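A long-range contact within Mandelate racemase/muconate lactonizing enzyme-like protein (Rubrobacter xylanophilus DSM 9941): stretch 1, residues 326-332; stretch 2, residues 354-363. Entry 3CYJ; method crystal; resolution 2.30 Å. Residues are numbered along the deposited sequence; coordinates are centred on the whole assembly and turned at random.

Stretch 1, residues 326-332: ERLLFDG
Stretch 2 (354-363) LKRSEAGKYA

The contact sets the end of one helix against the start of another. Stretch 1 is helical through Leu-329 (phi/psi -99/-22), then extends at Phe-330 (-122/148) and Asp-331 (-88/146). Stretch 2 approaches extended at Leu-354 (-71/129), places Lys-355 (-76/96) at the N-cap position and is helical from Arg-356. Phe-330 and Leu-354 form an antiparallel, non-hydrogen-bonded bridge, with Phe-330 CA and Leu-354 CA 4.6 Å apart and side chains diverging.

Polar anchoring exploits carbonyls at the helix end. Lys-355 N donates to Leu-329 O at 2.8 Å, nearly straight at 164°, while Leu-354 CA lies 3.5 Å from that same Leu-329 O in a CA-H...O contact. The Lys-355 side chain points toward stretch 1; its m,t,t,t rotamer carries NZ to Arg-327 O, a 3.0 Å hydrogen bond. A long, extended amine suits this reach. Asp-331 OD1 stays 4.2 Å from Lys-355 NZ, opposite charges short of a salt bridge.

Apolar packing completes the contact: 503 Å² is buried, both sides summed, with Lys-355 (91 Å²), Leu-329 (82 Å²) and Leu-328 (80 Å²) most covered. Tyr-362 (chi1 m, chi2 -73°), pointing toward stretch 1, meets two leucines: its CE2 is 3.9 Å from Leu-328 CD2 (t,p), its CD2 4.0 Å from Leu-329 CD2 (m,t). Leucine suits both places, since its branched apolar end reaches the ring although CA-to-CB points sideways in Leu-328 and away in Leu-329. Leu-354 (t,p) brings CD1 to 4.2 Å from Leu-329 CB and 4.3 Å from Phe-330 CE2 (chi1 m, chi2 120°).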

# COMPACT_ATOMS: atom_id res chain seq x y z
N GLU A 326 -38.81 19.80 18.31
CA GLU A 326 -38.50 19.64 19.73
C GLU A 326 -39.17 20.75 20.59
O GLU A 326 -39.69 20.44 21.64
CB GLU A 326 -36.98 19.51 19.95
CG GLU A 326 -36.44 18.13 19.54
CD GLU A 326 -34.97 18.10 19.00
OE1 GLU A 326 -34.18 19.03 19.26
OE2 GLU A 326 -34.60 17.10 18.33
N ARG A 327 -39.19 22.01 20.13
CA ARG A 327 -39.81 23.12 20.85
C ARG A 327 -41.33 22.96 20.88
O ARG A 327 -41.99 23.34 21.85
CB ARG A 327 -39.46 24.50 20.24
N LEU A 328 -41.88 22.42 19.80
CA LEU A 328 -43.29 22.17 19.66
C LEU A 328 -43.74 21.04 20.57
O LEU A 328 -44.83 21.11 21.13
CB LEU A 328 -43.54 21.80 18.21
CG LEU A 328 -44.95 21.69 17.60
CD1 LEU A 328 -45.81 22.96 17.83
CD2 LEU A 328 -44.84 21.37 16.09
N LEU A 329 -42.91 20.00 20.74
CA LEU A 329 -43.33 18.81 21.49
C LEU A 329 -42.86 18.72 22.94
O LEU A 329 -43.45 17.98 23.74
CB LEU A 329 -42.95 17.52 20.76
CG LEU A 329 -43.52 17.15 19.41
CD1 LEU A 329 -43.19 15.72 19.21
CD2 LEU A 329 -45.03 17.34 19.35
N PHE A 330 -41.79 19.43 23.28
CA PHE A 330 -41.25 19.34 24.62
C PHE A 330 -41.21 20.70 25.29
O PHE A 330 -41.00 21.72 24.62
CB PHE A 330 -39.81 18.84 24.60
CG PHE A 330 -39.64 17.46 24.06
CD1 PHE A 330 -38.82 17.25 22.94
CD2 PHE A 330 -40.22 16.36 24.71
CE1 PHE A 330 -38.64 15.97 22.42
CE2 PHE A 330 -40.04 15.08 24.22
CZ PHE A 330 -39.26 14.87 23.07
N ASP A 331 -41.37 20.71 26.61
CA ASP A 331 -40.90 21.83 27.43
C ASP A 331 -39.48 21.53 27.77
O ASP A 331 -39.14 20.35 28.01
CB ASP A 331 -41.62 21.89 28.78
CG ASP A 331 -43.10 22.09 28.65
OD1 ASP A 331 -43.49 23.18 28.19
OD2 ASP A 331 -43.87 21.17 29.04
N GLY A 332 -38.66 22.57 27.87
CA GLY A 332 -37.30 22.42 28.37
C GLY A 332 -36.22 22.52 27.31
O GLY A 332 -35.07 22.25 27.58
N LEU A 354 -42.72 15.99 27.79
CA LEU A 354 -43.62 16.01 26.63
C LEU A 354 -44.79 16.95 26.94
O LEU A 354 -45.39 16.83 28.01
CB LEU A 354 -44.11 14.60 26.27
CG LEU A 354 -45.00 14.40 25.01
CD1 LEU A 354 -44.30 14.79 23.71
CD2 LEU A 354 -45.56 12.97 24.92
N LYS A 355 -45.10 17.88 26.05
CA LYS A 355 -46.34 18.64 26.13
C LYS A 355 -47.45 17.71 25.63
O LYS A 355 -47.68 17.59 24.42
CB LYS A 355 -46.27 19.88 25.24
CG LYS A 355 -45.09 20.81 25.53
CD LYS A 355 -45.15 22.07 24.68
CE LYS A 355 -44.04 22.95 25.07
NZ LYS A 355 -43.75 24.04 24.12
N ARG A 356 -48.15 17.04 26.55
CA ARG A 356 -49.14 16.00 26.18
C ARG A 356 -50.33 16.50 25.31
O ARG A 356 -50.96 15.71 24.61
CB ARG A 356 -49.60 15.17 27.41
N SER A 357 -50.60 17.80 25.32
CA SER A 357 -51.63 18.39 24.46
C SER A 357 -51.26 18.47 22.99
O SER A 357 -52.03 18.01 22.13
CB SER A 357 -51.98 19.81 24.92
OG SER A 357 -53.32 19.86 25.38
N GLU A 358 -50.11 19.10 22.72
CA GLU A 358 -49.52 19.11 21.37
C GLU A 358 -49.19 17.68 20.92
O GLU A 358 -49.39 17.32 19.76
CB GLU A 358 -48.24 19.95 21.34
CG GLU A 358 -48.43 21.41 21.68
CD GLU A 358 -48.70 22.28 20.45
OE1 GLU A 358 -49.20 21.74 19.42
OE2 GLU A 358 -48.43 23.51 20.50
N ALA A 359 -48.67 16.86 21.84
CA ALA A 359 -48.44 15.46 21.51
C ALA A 359 -49.63 14.86 20.74
O ALA A 359 -49.47 14.34 19.63
CB ALA A 359 -48.17 14.66 22.79
N GLY A 360 -50.82 14.94 21.33
CA GLY A 360 -52.03 14.34 20.81
C GLY A 360 -52.41 14.89 19.46
O GLY A 360 -52.92 14.16 18.59
N LYS A 361 -52.17 16.17 19.26
CA LYS A 361 -52.45 16.78 18.00
C LYS A 361 -51.67 16.07 16.86
O LYS A 361 -52.19 15.91 15.75
CB LYS A 361 -52.14 18.28 18.07
CG LYS A 361 -52.27 18.95 16.72
CD LYS A 361 -52.13 20.48 16.75
CE LYS A 361 -52.41 21.05 15.33
NZ LYS A 361 -52.49 22.55 15.31
N TYR A 362 -50.44 15.62 17.14
CA TYR A 362 -49.53 15.08 16.11
C TYR A 362 -49.27 13.61 16.24
O TYR A 362 -48.42 13.08 15.53
CB TYR A 362 -48.19 15.80 16.13
CG TYR A 362 -48.31 17.27 15.91
CD1 TYR A 362 -48.61 17.76 14.64
CD2 TYR A 362 -48.14 18.18 16.96
CE1 TYR A 362 -48.73 19.11 14.41
CE2 TYR A 362 -48.26 19.56 16.75
CZ TYR A 362 -48.55 20.01 15.47
OH TYR A 362 -48.70 21.34 15.19
N ALA A 363 -49.97 12.95 17.14
CA ALA A 363 -49.94 11.50 17.21
C ALA A 363 -50.00 10.89 15.80
O ALA A 363 -50.78 11.32 14.96
CB ALA A 363 -51.06 11.01 18.06